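Local coordinates for aerolysin-like protein (Bombina maxima, PDB 6LH8) that is an aerolysin-like protein of a toad, probably part of a pore-forming system that modulates cellular endolysosomes and is regulated between paralogs, at residues 20-25 against 42-47; 35-40 against 109-114; 68-73 against 137-142; 75-80 against 91-96; 97-102 against 113-118. All coordinates share one frame; numbering follows the deposited sequence.

Interaction 1 of 5, residues 20-25 against 42-47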
# COMPACT_ATOMS: atom_id res chain seq x y z
N VAL A 20 2.13 4.42 11.21
CA VAL A 20 3.44 5.02 11.01
C VAL A 20 3.33 6.53 11.13
O VAL A 20 2.50 7.14 10.45
CB VAL A 20 4.02 4.62 9.64
CG1 VAL A 20 5.37 5.28 9.40
CG2 VAL A 20 4.11 3.09 9.52
N LYS A 21 4.18 7.14 11.96
CA LYS A 21 4.31 8.59 11.97
C LYS A 21 5.18 8.99 10.78
O LYS A 21 6.39 8.73 10.76
CB LYS A 21 4.92 9.08 13.28
CG LYS A 21 5.08 10.62 13.34
CD LYS A 21 5.61 11.04 14.70
CE LYS A 21 5.78 12.55 14.80
NZ LYS A 21 6.34 12.92 16.14
N VAL A 22 4.55 9.62 9.79
CA VAL A 22 5.28 10.03 8.59
C VAL A 22 6.12 11.28 8.86
O VAL A 22 7.26 11.39 8.40
CB VAL A 22 4.29 10.24 7.43
CG1 VAL A 22 4.97 10.87 6.23
CG2 VAL A 22 3.63 8.90 7.06
N ASP A 23 5.58 12.23 9.62
CA ASP A 23 6.27 13.49 9.89
C ASP A 23 5.49 14.26 10.94
O ASP A 23 4.33 13.94 11.24
CB ASP A 23 6.43 14.34 8.62
CG ASP A 23 7.54 15.38 8.74
OD1 ASP A 23 8.29 15.33 9.73
OD2 ASP A 23 7.66 16.25 7.85
N GLU A 24 6.13 15.30 11.50
CA GLU A 24 5.49 16.30 12.32
C GLU A 24 5.92 17.69 11.85
O GLU A 24 7.04 17.88 11.37
CB GLU A 24 5.83 16.13 13.80
CG GLU A 24 7.31 16.27 14.13
CD GLU A 24 7.58 16.34 15.62
OE1 GLU A 24 6.76 15.81 16.41
OE2 GLU A 24 8.62 16.93 16.01
N MET A 25 5.00 18.65 11.96
CA MET A 25 5.29 20.06 11.66
C MET A 25 4.80 20.90 12.84
O MET A 25 3.64 20.77 13.24
CB MET A 25 4.60 20.52 10.37
CG MET A 25 4.82 19.62 9.15
SD MET A 25 3.78 20.03 7.72
CE MET A 25 4.65 21.45 7.07
N ARG A 42 0.00 19.43 1.82
CA ARG A 42 1.21 18.65 1.61
C ARG A 42 0.90 17.49 0.68
O ARG A 42 -0.21 16.95 0.71
CB ARG A 42 1.78 18.13 2.93
CG ARG A 42 3.28 18.20 2.95
CD ARG A 42 3.85 18.01 4.34
NE ARG A 42 4.92 17.04 4.23
CZ ARG A 42 5.73 16.71 5.22
NH1 ARG A 42 5.61 17.29 6.41
NH2 ARG A 42 6.66 15.80 5.00
N HIS A 43 1.86 17.12 -0.15
CA HIS A 43 1.67 16.07 -1.14
C HIS A 43 2.61 14.92 -0.82
O HIS A 43 3.80 15.13 -0.60
CB HIS A 43 1.96 16.61 -2.56
CG HIS A 43 1.18 17.84 -2.90
ND1 HIS A 43 0.06 17.80 -3.71
CD2 HIS A 43 1.34 19.13 -2.54
CE1 HIS A 43 -0.42 19.03 -3.84
NE2 HIS A 43 0.33 19.85 -3.14
N PHE A 44 2.06 13.71 -0.78
CA PHE A 44 2.81 12.52 -0.43
C PHE A 44 2.62 11.45 -1.50
O PHE A 44 1.56 11.36 -2.13
CB PHE A 44 2.38 11.93 0.91
CG PHE A 44 2.51 12.87 2.07
CD1 PHE A 44 1.47 13.72 2.41
CD2 PHE A 44 3.65 12.86 2.86
CE1 PHE A 44 1.59 14.57 3.50
CE2 PHE A 44 3.77 13.69 3.94
CZ PHE A 44 2.75 14.55 4.27
N ASP A 45 3.64 10.62 -1.68
CA ASP A 45 3.47 9.42 -2.48
C ASP A 45 2.86 8.33 -1.62
O ASP A 45 3.25 8.16 -0.46
CB ASP A 45 4.82 8.96 -3.04
CG ASP A 45 5.28 9.81 -4.21
OD1 ASP A 45 4.49 10.64 -4.71
OD2 ASP A 45 6.44 9.63 -4.63
N ARG A 46 1.89 7.62 -2.18
CA ARG A 46 1.22 6.50 -1.52
C ARG A 46 1.33 5.29 -2.44
O ARG A 46 1.05 5.40 -3.64
CB ARG A 46 -0.24 6.83 -1.22
CG ARG A 46 -1.05 5.63 -0.76
CD ARG A 46 -2.50 6.02 -0.49
NE ARG A 46 -3.28 4.90 0.00
CZ ARG A 46 -4.61 4.87 0.01
NH1 ARG A 46 -5.28 5.91 -0.45
NH2 ARG A 46 -5.25 3.81 0.47
N THR A 47 1.79 4.16 -1.91
CA THR A 47 2.01 3.00 -2.75
C THR A 47 1.35 1.76 -2.17
O THR A 47 1.13 1.65 -0.95
CB THR A 47 3.50 2.69 -2.93
OG1 THR A 47 4.07 2.38 -1.66
CG2 THR A 47 4.23 3.89 -3.53
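OD2 of D23 is gripped by both terminal nitrogens of R42: NH1 lies 2.7 Å from OD2, with an N-H...O angle of 155°, and NH2 makes the longer, more bent bond at 3.1 Å. Both come from the anti side of the carboxylate, on opposite faces of its plane, while OD2 lies in the guanidinium plane; the salt bridge is an end-on grip on one oxygen, with the planes 84° apart. NH1 also gives a weak bond to SD of M25 at 3.5 Å, with SD at the guanidinium edge. Nearby, CG1 of V22 meets CE2 of F44 at 3.8 Å, obliquely to the ring. V22 can face the same way as D23 because the two form a classic beta bulge opposite L115. The strand segments run antiparallel (166°) with axes 10.8 Å apart, too far for backbone pairing. Side chains alone join these segments of 4-28 and 41-53, strands that are not neighbours in the sheet, and the paired charges probably favour the full ionisation of both D23 and R42.

Interaction 2 of 5, residues 35-40 against 109-114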
# COMPACT_ATOMS: atom_id res chain seq x y z
N VAL A 35 -0.63 34.14 12.61
CA VAL A 35 0.07 33.95 11.35
C VAL A 35 -0.51 32.75 10.62
O VAL A 35 -0.98 31.79 11.21
CB VAL A 35 1.58 33.76 11.59
CG1 VAL A 35 2.34 33.96 10.28
CG2 VAL A 35 2.06 34.69 12.67
N GLU A 36 -0.45 32.81 9.29
CA GLU A 36 -0.82 31.67 8.48
C GLU A 36 0.24 30.58 8.58
O GLU A 36 1.38 30.81 9.00
CB GLU A 36 -1.02 32.08 7.02
CG GLU A 36 0.23 32.63 6.35
CD GLU A 36 0.18 32.50 4.84
OE1 GLU A 36 1.25 32.56 4.20
OE2 GLU A 36 -0.93 32.35 4.29
N PHE A 37 -0.15 29.37 8.18
CA PHE A 37 0.71 28.21 8.25
C PHE A 37 1.63 28.15 7.03
O PHE A 37 1.38 28.79 6.01
CB PHE A 37 -0.13 26.94 8.35
CG PHE A 37 0.63 25.72 8.79
CD1 PHE A 37 1.28 25.69 10.01
CD2 PHE A 37 0.68 24.60 7.97
CE1 PHE A 37 1.97 24.56 10.41
CE2 PHE A 37 1.38 23.48 8.36
CZ PHE A 37 2.02 23.45 9.58
N TYR A 38 2.70 27.36 7.15
CA TYR A 38 3.72 27.30 6.11
C TYR A 38 3.14 26.87 4.76
O TYR A 38 3.49 27.45 3.72
CB TYR A 38 4.85 26.35 6.51
CG TYR A 38 5.28 26.38 7.96
CD1 TYR A 38 6.17 27.36 8.41
CD2 TYR A 38 4.85 25.42 8.87
CE1 TYR A 38 6.59 27.39 9.74
CE2 TYR A 38 5.27 25.44 10.20
CZ TYR A 38 6.14 26.43 10.63
OH TYR A 38 6.57 26.46 11.94
N LEU A 39 2.29 25.85 4.75
CA LEU A 39 1.78 25.26 3.52
C LEU A 39 0.28 25.11 3.61
O LEU A 39 -0.28 24.85 4.69
CB LEU A 39 2.39 23.87 3.23
CG LEU A 39 3.84 23.64 2.80
CD1 LEU A 39 4.83 24.01 3.89
CD2 LEU A 39 4.01 22.18 2.42
N LYS A 40 -0.38 25.25 2.47
CA LYS A 40 -1.82 24.99 2.40
C LYS A 40 -2.10 23.49 2.36
O LYS A 40 -3.07 23.03 2.98
CB LYS A 40 -2.42 25.67 1.17
CG LYS A 40 -2.38 27.19 1.23
CD LYS A 40 -3.78 27.78 1.10
CE LYS A 40 -3.79 29.24 1.51
NZ LYS A 40 -2.86 30.02 0.65
N THR A 109 -0.99 30.34 20.65
CA THR A 109 -1.07 28.92 20.35
C THR A 109 0.27 28.39 19.85
O THR A 109 0.95 29.05 19.06
CB THR A 109 -2.16 28.64 19.29
OG1 THR A 109 -3.43 29.12 19.75
CG2 THR A 109 -2.27 27.15 18.98
N LYS A 110 0.63 27.19 20.32
CA LYS A 110 1.62 26.34 19.66
C LYS A 110 0.87 25.23 18.95
O LYS A 110 0.03 24.55 19.55
CB LYS A 110 2.62 25.76 20.65
CG LYS A 110 3.68 24.87 20.01
CD LYS A 110 4.70 24.39 21.03
CE LYS A 110 5.86 23.67 20.37
NZ LYS A 110 7.15 24.41 20.51
N LEU A 111 1.16 25.06 17.66
CA LEU A 111 0.42 24.14 16.81
C LEU A 111 1.34 23.01 16.35
O LEU A 111 2.45 23.27 15.88
CB LEU A 111 -0.16 24.88 15.59
CG LEU A 111 -0.95 24.08 14.56
CD1 LEU A 111 -2.15 24.87 14.09
CD2 LEU A 111 -0.05 23.73 13.38
N ILE A 112 0.87 21.78 16.49
CA ILE A 112 1.58 20.59 16.04
C ILE A 112 0.68 19.84 15.07
O ILE A 112 -0.46 19.52 15.40
CB ILE A 112 1.99 19.68 17.21
CG1 ILE A 112 2.64 20.49 18.33
CG2 ILE A 112 2.91 18.57 16.74
CD1 ILE A 112 1.71 20.77 19.50
N VAL A 113 1.20 19.57 13.87
CA VAL A 113 0.56 18.65 12.94
C VAL A 113 1.33 17.34 12.98
O VAL A 113 2.53 17.32 12.68
CB VAL A 113 0.53 19.21 11.50
CG1 VAL A 113 -0.44 18.41 10.66
CG2 VAL A 113 0.17 20.68 11.49
N ILE A 114 0.64 16.25 13.31
CA ILE A 114 1.20 14.91 13.32
C ILE A 114 0.58 14.17 12.14
O ILE A 114 -0.64 14.05 12.05
CB ILE A 114 0.90 14.16 14.63
CG1 ILE A 114 1.38 14.97 15.84
CG2 ILE A 114 1.54 12.75 14.59
CD1 ILE A 114 2.87 15.05 15.97
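The loop segment 35-40 comes closest to strand segment 110-114 where the CA atoms of F37 and L111 are 9.5 Å apart, a gap wider than backbone hydrogen bonding allows, and no hydrogen bond joins the two. The ring of F37 spans it. Its CG lies anti to the backbone N (chi1 -165°), which directs the ring toward the strand, and two aliphatic groups meet its far end. CE1 of F37 is 3.7 Å from CD2 of L111, the two side chains crossing at about a right angle. One atom further round, CZ of F37 touches CG2 of V113 at 3.8 Å. Both methyls come in obliquely to the ring. L111 and V113 are two residues apart on an extended strand and so present their side chains on the same side, while I112 between them points away; this is the usual alternation of a beta strand, here 110-130 in the long antiparallel sheet of this aerolysin-like fold. The loop carrying F37 connects strands 4-28 and 41-53 of that sheet. All three touching residues are buried, and M101 also packs on F37. Within the loop, CD2 of Y38 sits 3.4 Å above one face of the F37 ring, offset toward its rim.

Interaction 3 of 5, residues 68-73 against 137-142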
# COMPACT_ATOMS: atom_id res chain seq x y z
N LEU A 68 -3.90 -11.88 -11.50
CA LEU A 68 -4.78 -11.88 -10.35
C LEU A 68 -5.29 -10.48 -10.08
O LEU A 68 -4.73 -9.48 -10.54
CB LEU A 68 -4.13 -12.48 -9.09
CG LEU A 68 -2.89 -11.91 -8.42
CD1 LEU A 68 -3.22 -10.70 -7.54
CD2 LEU A 68 -2.26 -13.01 -7.57
N GLU A 69 -6.38 -10.43 -9.32
CA GLU A 69 -7.05 -9.19 -8.95
C GLU A 69 -6.92 -8.97 -7.45
O GLU A 69 -7.62 -9.64 -6.66
CB GLU A 69 -8.52 -9.23 -9.37
CG GLU A 69 -8.69 -9.45 -10.86
CD GLU A 69 -10.13 -9.46 -11.27
OE1 GLU A 69 -10.82 -8.44 -11.03
OE2 GLU A 69 -10.58 -10.48 -11.83
N PRO A 70 -6.04 -8.09 -7.00
CA PRO A 70 -5.86 -7.87 -5.56
C PRO A 70 -7.10 -7.28 -4.92
O PRO A 70 -8.00 -6.76 -5.60
CB PRO A 70 -4.69 -6.88 -5.49
CG PRO A 70 -4.03 -6.97 -6.82
CD PRO A 70 -5.10 -7.29 -7.80
N LYS A 71 -7.14 -7.37 -3.59
CA LYS A 71 -8.18 -6.69 -2.81
C LYS A 71 -7.91 -5.20 -2.67
O LYS A 71 -8.84 -4.39 -2.76
CB LYS A 71 -8.31 -7.32 -1.42
CG LYS A 71 -8.60 -8.81 -1.39
CD LYS A 71 -9.24 -9.26 -0.07
CE LYS A 71 -8.46 -8.78 1.14
NZ LYS A 71 -8.78 -9.57 2.37
N HIS A 72 -6.66 -4.83 -2.41
CA HIS A 72 -6.28 -3.45 -2.10
C HIS A 72 -5.65 -2.79 -3.32
O HIS A 72 -4.61 -3.24 -3.80
CB HIS A 72 -5.31 -3.41 -0.92
CG HIS A 72 -5.80 -4.17 0.27
ND1 HIS A 72 -6.92 -3.79 0.97
CD2 HIS A 72 -5.32 -5.27 0.89
CE1 HIS A 72 -7.13 -4.64 1.96
NE2 HIS A 72 -6.17 -5.55 1.94
N ARG A 73 -6.28 -1.72 -3.82
CA ARG A 73 -5.84 -1.06 -5.03
C ARG A 73 -5.83 0.45 -4.82
O ARG A 73 -6.39 0.97 -3.85
CB ARG A 73 -6.74 -1.40 -6.23
CG ARG A 73 -6.97 -2.88 -6.48
CD ARG A 73 -5.71 -3.57 -6.95
NE ARG A 73 -5.10 -2.91 -8.10
CZ ARG A 73 -5.39 -3.19 -9.37
NH1 ARG A 73 -6.29 -4.12 -9.65
NH2 ARG A 73 -4.78 -2.54 -10.35
N ALA A 137 1.13 -20.89 -5.05
CA ALA A 137 2.04 -19.78 -4.84
C ALA A 137 1.58 -18.96 -3.64
O ALA A 137 0.57 -19.27 -3.00
CB ALA A 137 2.13 -18.94 -6.12
N THR A 138 2.33 -17.90 -3.32
CA THR A 138 1.96 -17.00 -2.23
C THR A 138 1.97 -15.56 -2.74
O THR A 138 2.98 -15.10 -3.29
CB THR A 138 2.90 -17.13 -1.03
OG1 THR A 138 2.84 -18.47 -0.53
CG2 THR A 138 2.46 -16.18 0.08
N TYR A 139 0.86 -14.87 -2.55
CA TYR A 139 0.70 -13.47 -2.91
C TYR A 139 0.98 -12.62 -1.68
O TYR A 139 0.58 -12.99 -0.57
CB TYR A 139 -0.72 -13.20 -3.43
CG TYR A 139 -1.12 -11.74 -3.41
CD1 TYR A 139 -0.69 -10.87 -4.41
CD2 TYR A 139 -1.93 -11.23 -2.40
CE1 TYR A 139 -1.05 -9.51 -4.39
CE2 TYR A 139 -2.30 -9.88 -2.37
CZ TYR A 139 -1.86 -9.03 -3.37
OH TYR A 139 -2.23 -7.69 -3.34
N ILE A 140 1.70 -11.51 -1.87
CA ILE A 140 2.04 -10.60 -0.78
C ILE A 140 1.64 -9.19 -1.20
O ILE A 140 1.96 -8.75 -2.31
CB ILE A 140 3.54 -10.64 -0.44
CG1 ILE A 140 4.01 -12.06 -0.08
CG2 ILE A 140 3.85 -9.67 0.69
CD1 ILE A 140 5.53 -12.23 -0.11
N CYS A 141 0.93 -8.50 -0.31
CA CYS A 141 0.49 -7.12 -0.50
C CYS A 141 1.13 -6.24 0.57
O CYS A 141 0.94 -6.47 1.76
CB CYS A 141 -1.03 -7.01 -0.41
SG CYS A 141 -1.60 -5.33 -0.79
N GLN A 142 1.91 -5.25 0.15
CA GLN A 142 2.47 -4.25 1.06
C GLN A 142 1.75 -2.95 0.77
O GLN A 142 2.03 -2.30 -0.24
CB GLN A 142 3.97 -4.10 0.86
CG GLN A 142 4.77 -5.27 1.39
CD GLN A 142 5.76 -5.81 0.40
OE1 GLN A 142 5.78 -5.43 -0.77
NE2 GLN A 142 6.61 -6.73 0.87
O HOH W 1 -4.74 -7.19 -1.98
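Y139, on strand 133-154 of the long antiparallel sheet of this aerolysin-like fold, sends its side chain toward segment 68-73. From CB, with CG anti to the backbone N (chi1 161°), the ring is carried toward L68 and P70. CD1 of Y139 is the first ring atom to meet the segment, at the end of strand 65-68, 4.0 Å from CD1 of L68 and 4.1 Å from CD2 of the same leucine; CE1 follows, also 4.0 Å from CD1 of L68. Further along, CZ of Y139 lies 4.1 Å from CB of P70, the two side chains crossing at about a right angle. At the tip, OH packs against that same CB and hydrogen bonds to ND1 of H50 on strand 41-53. A water is a further partner of OH, at 2.9 Å, and accepts a bond from the backbone N of H72. The hydroxyl of the buried Y139 is thus satisfied by a side chain and a water. Beyond the tyrosine, C141 points its thiol at the loop: SG lies 5.1 Å from the centroid of the H72 ring and 78° off its normal, at the ring edge, with CD2 of H72 the nearest ring atom at 4.1 Å.

Interaction 4 of 5, residues 75-80 against 91-96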
# COMPACT_ATOMS: atom_id res chain seq x y z
N ASN A 75 -6.08 4.41 -7.07
CA ASN A 75 -6.50 5.13 -8.28
C ASN A 75 -7.80 4.59 -8.87
O ASN A 75 -8.12 4.87 -10.03
CB ASN A 75 -5.41 5.11 -9.35
CG ASN A 75 -4.13 5.78 -8.89
OD1 ASN A 75 -4.16 6.90 -8.39
ND2 ASN A 75 -3.00 5.09 -9.05
N GLY A 76 -8.57 3.82 -8.11
CA GLY A 76 -9.75 3.17 -8.64
C GLY A 76 -9.42 2.15 -9.71
O GLY A 76 -10.30 1.71 -10.45
N ASN A 77 -8.15 1.76 -9.81
CA ASN A 77 -7.75 0.73 -10.76
C ASN A 77 -8.42 -0.59 -10.42
O ASN A 77 -8.47 -1.00 -9.26
CB ASN A 77 -6.24 0.56 -10.78
CG ASN A 77 -5.52 1.81 -11.25
OD1 ASN A 77 -4.60 2.29 -10.59
ND2 ASN A 77 -5.94 2.35 -12.39
N THR A 78 -8.93 -1.26 -11.45
CA THR A 78 -9.64 -2.51 -11.27
C THR A 78 -9.16 -3.61 -12.20
O THR A 78 -9.60 -4.76 -12.05
CB THR A 78 -11.15 -2.30 -11.45
OG1 THR A 78 -11.87 -3.30 -10.72
CG2 THR A 78 -11.53 -2.36 -12.92
N GLU A 79 -8.28 -3.31 -13.15
CA GLU A 79 -7.78 -4.33 -14.05
C GLU A 79 -6.82 -5.27 -13.32
O GLU A 79 -6.14 -4.86 -12.37
CB GLU A 79 -7.08 -3.69 -15.24
CG GLU A 79 -8.03 -3.18 -16.32
CD GLU A 79 -8.85 -4.29 -16.93
OE1 GLU A 79 -10.02 -4.47 -16.52
OE2 GLU A 79 -8.34 -4.99 -17.84
N PRO A 80 -6.75 -6.53 -13.74
CA PRO A 80 -5.85 -7.48 -13.08
C PRO A 80 -4.38 -7.10 -13.25
O PRO A 80 -3.99 -6.43 -14.22
CB PRO A 80 -6.15 -8.81 -13.78
CG PRO A 80 -7.52 -8.61 -14.38
CD PRO A 80 -7.57 -7.18 -14.77
N TYR A 91 4.76 -5.74 -8.61
CA TYR A 91 4.15 -4.59 -9.26
C TYR A 91 3.77 -3.57 -8.20
O TYR A 91 3.22 -3.93 -7.16
CB TYR A 91 2.93 -5.05 -10.08
CG TYR A 91 2.17 -3.93 -10.73
CD1 TYR A 91 2.56 -3.44 -11.97
CD2 TYR A 91 1.07 -3.36 -10.12
CE1 TYR A 91 1.88 -2.42 -12.57
CE2 TYR A 91 0.38 -2.33 -10.71
CZ TYR A 91 0.78 -1.86 -11.94
OH TYR A 91 0.09 -0.84 -12.55
N THR A 92 4.06 -2.29 -8.46
CA THR A 92 3.81 -1.22 -7.50
C THR A 92 2.80 -0.24 -8.08
O THR A 92 3.00 0.29 -9.18
CB THR A 92 5.10 -0.49 -7.14
OG1 THR A 92 6.04 -1.41 -6.58
CG2 THR A 92 4.84 0.63 -6.15
N GLU A 93 1.71 -0.01 -7.35
CA GLU A 93 0.80 1.08 -7.65
C GLU A 93 1.27 2.34 -6.93
O GLU A 93 1.93 2.27 -5.88
CB GLU A 93 -0.62 0.74 -7.21
CG GLU A 93 -1.21 -0.51 -7.84
CD GLU A 93 -2.66 -0.73 -7.45
OE1 GLU A 93 -2.94 -1.72 -6.74
OE2 GLU A 93 -3.52 0.09 -7.85
N LEU A 94 0.95 3.49 -7.50
CA LEU A 94 1.36 4.76 -6.93
C LEU A 94 0.24 5.78 -7.12
O LEU A 94 -0.36 5.86 -8.20
CB LEU A 94 2.66 5.26 -7.58
CG LEU A 94 3.19 6.65 -7.22
CD1 LEU A 94 3.50 6.74 -5.74
CD2 LEU A 94 4.42 6.97 -8.04
N SER A 95 -0.08 6.52 -6.06
CA SER A 95 -1.01 7.62 -6.19
C SER A 95 -0.47 8.82 -5.41
O SER A 95 0.45 8.69 -4.60
CB SER A 95 -2.42 7.26 -5.70
OG SER A 95 -2.47 7.04 -4.31
N GLU A 96 -1.03 9.99 -5.69
CA GLU A 96 -0.69 11.18 -4.94
C GLU A 96 -1.69 11.34 -3.81
O GLU A 96 -2.90 11.32 -4.04
CB GLU A 96 -0.69 12.43 -5.82
CG GLU A 96 -0.20 13.67 -5.08
CD GLU A 96 -0.50 14.97 -5.82
OE1 GLU A 96 -1.66 15.44 -5.79
OE2 GLU A 96 0.43 15.52 -6.43
O HOH W 2 -5.84 6.18 -4.41
O HOH W 3 -3.16 9.89 -8.02
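Chi1 of -61° sets CG of N75 anti to its carbonyl carbon, and chi2 of -51° then turns the amide so that ND2 and OD1 both face the strand 91-96. ND2 donates to the backbone O of L94 over 2.9 Å in a nearly straight bond, 168° at the hydrogen. The acceptor lies close to the amide plane of N75, but the donor sits well above the carbonyl plane of L94, so the bond does not follow a lone pair. On the other branch, OD1 of N75 packs against CB of S95 at 3.2 Å. The same OD1 accepts from a water 3.2 Å away, and that water in turn accepts from the backbone N of E96. One amide thus addresses the strand through two neighbouring peptides, one directly and one through water, which fixes its rotation. A second water accepts from the backbone N of N75 and makes a weak hydrogen bond with OG of S95. Further along the loop, CB of N77 passes 4.0 Å from OE2 of E93. The polar end of that glutamate is held mainly by H50 and R73, with L74 N donating to OE2. The contact lies at the surface, although E93 is buried, and sets the loop that leads from strand 65-68 to strand 81-84 beside strand 90-100, the outermost strand next to 41-53 in the five-stranded antiparallel sheet.

Interaction 5 of 5, residues 97-102 against 113-118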
# COMPACT_ATOMS: atom_id res chain seq x y z
N ASP A 97 -1.20 11.45 -2.59
CA ASP A 97 -2.03 11.65 -1.41
C ASP A 97 -1.85 13.10 -0.98
O ASP A 97 -0.78 13.49 -0.52
CB ASP A 97 -1.61 10.67 -0.32
CG ASP A 97 -2.49 10.73 0.90
OD1 ASP A 97 -3.58 11.31 0.83
OD2 ASP A 97 -2.07 10.18 1.94
N LYS A 98 -2.89 13.91 -1.15
CA LYS A 98 -2.84 15.34 -0.84
C LYS A 98 -3.57 15.60 0.47
O LYS A 98 -4.71 15.17 0.64
CB LYS A 98 -3.46 16.15 -1.98
CG LYS A 98 -3.53 17.63 -1.74
CD LYS A 98 -3.87 18.37 -3.03
CE LYS A 98 -4.96 17.67 -3.82
NZ LYS A 98 -5.45 18.54 -4.93
N VAL A 99 -2.90 16.27 1.40
CA VAL A 99 -3.39 16.45 2.77
C VAL A 99 -3.50 17.94 3.06
O VAL A 99 -2.50 18.67 2.97
CB VAL A 99 -2.46 15.77 3.78
CG1 VAL A 99 -3.05 15.86 5.18
CG2 VAL A 99 -2.22 14.32 3.39
N THR A 100 -4.70 18.39 3.42
CA THR A 100 -4.88 19.80 3.75
C THR A 100 -4.26 20.13 5.11
O THR A 100 -4.45 19.38 6.08
CB THR A 100 -6.37 20.15 3.76
OG1 THR A 100 -6.96 19.80 2.51
CG2 THR A 100 -6.58 21.66 4.01
N MET A 101 -3.54 21.24 5.18
CA MET A 101 -2.92 21.71 6.41
C MET A 101 -3.82 22.72 7.11
O MET A 101 -4.70 23.31 6.48
CB MET A 101 -1.56 22.36 6.12
CG MET A 101 -0.51 21.42 5.49
SD MET A 101 0.18 20.20 6.64
CE MET A 101 -0.74 18.77 6.19
N PRO A 102 -3.64 22.93 8.41
CA PRO A 102 -4.36 24.03 9.06
C PRO A 102 -3.98 25.36 8.42
O PRO A 102 -2.83 25.58 8.03
CB PRO A 102 -3.90 23.95 10.53
CG PRO A 102 -2.67 23.09 10.52
CD PRO A 102 -2.84 22.14 9.37
N VAL A 113 1.20 19.57 13.87
CA VAL A 113 0.56 18.65 12.94
C VAL A 113 1.33 17.34 12.98
O VAL A 113 2.53 17.32 12.68
CB VAL A 113 0.53 19.21 11.50
CG1 VAL A 113 -0.44 18.41 10.66
CG2 VAL A 113 0.17 20.68 11.49
N ILE A 114 0.64 16.25 13.31
CA ILE A 114 1.20 14.91 13.32
C ILE A 114 0.58 14.17 12.14
O ILE A 114 -0.64 14.05 12.05
CB ILE A 114 0.90 14.16 14.63
CG1 ILE A 114 1.38 14.97 15.84
CG2 ILE A 114 1.54 12.75 14.59
CD1 ILE A 114 2.87 15.05 15.97
N LEU A 115 1.43 13.69 11.23
CA LEU A 115 0.99 13.02 10.02
C LEU A 115 1.22 11.52 10.16
O LEU A 115 2.36 11.10 10.36
CB LEU A 115 1.74 13.59 8.81
CG LEU A 115 1.44 15.08 8.67
CD1 LEU A 115 2.67 15.87 8.29
CD2 LEU A 115 0.34 15.29 7.66
N THR A 116 0.15 10.73 10.06
CA THR A 116 0.27 9.28 10.21
C THR A 116 -0.44 8.55 9.08
O THR A 116 -1.35 9.09 8.44
CB THR A 116 -0.33 8.77 11.53
OG1 THR A 116 -1.71 9.16 11.61
CG2 THR A 116 0.44 9.30 12.72
N ARG A 117 -0.04 7.30 8.85
CA ARG A 117 -0.80 6.42 7.96
C ARG A 117 -0.63 4.98 8.40
O ARG A 117 0.36 4.61 9.04
CB ARG A 117 -0.39 6.60 6.49
CG ARG A 117 1.00 6.16 6.15
CD ARG A 117 1.27 6.34 4.64
NE ARG A 117 2.70 6.33 4.35
CZ ARG A 117 3.24 6.84 3.25
NH1 ARG A 117 2.48 7.43 2.32
NH2 ARG A 117 4.55 6.77 3.06
N ASN A 118 -1.61 4.16 8.03
CA ASN A 118 -1.52 2.72 8.26
C ASN A 118 -0.65 2.09 7.19
O ASN A 118 -0.70 2.48 6.02
CB ASN A 118 -2.91 2.06 8.21
CG ASN A 118 -3.82 2.51 9.35
OD1 ASN A 118 -3.37 2.78 10.46
ND2 ASN A 118 -5.12 2.57 9.07
O HOH W 4 -0.30 7.88 2.00
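Among the apolar contacts, CG of P102 abuts CG2 of V113 at 3.8 Å, and CD of the same ring lies 4.0 Å from that CG2. M101, bent at chi2 and chi3, curls its end toward the strand, and CE reaches CD2 of L115 at 3.9 Å, the two side chains crossing at about a right angle. The same CD2 of L115 is 4.2 Å from CG1 of V99. The polar link runs through water: it donates to OD2 of D97 at 2.9 Å and accepts from NH1 of R117 at 2.8 Å, lying in the guanidinium plane. D97 OD2 and R117 NH1 are 5.3 Å apart, so the charges do not touch. OD2 also accepts from the backbone N of I147, and R117 pairs with E119. V99 and the loop residues M101 and P102 close over V113 and L115, at alternate positions of 110-130. This joins edge strand 90-100 to a strand that is not its neighbour in the antiparallel sheet, consistent with an aerolysin-like fold.

In the fold
From the N terminus, strand 4-28 enters interaction 1, whose partner on 41-53 closes a short loop of 16 residues. Interaction 2 starts inside that loop, at 35-40, and crosses interaction 1 before ending on strand 110-130. Interaction 3 opens at 68-73 and closes late, on strand 133-154, crossing interaction 2; interactions 4 and 5 are nested within it in series, while interaction 4 also lies inside the loop closed by interaction 2. Interaction 5 closes the short 103-112 connection and shares V113 and I114 with interaction 2. Interactions 1, 2 and 5 cluster toward one end of the long sheet, whereas interactions 3 and 4 set the 69-80 loop against its strands 133-154 and 90-100.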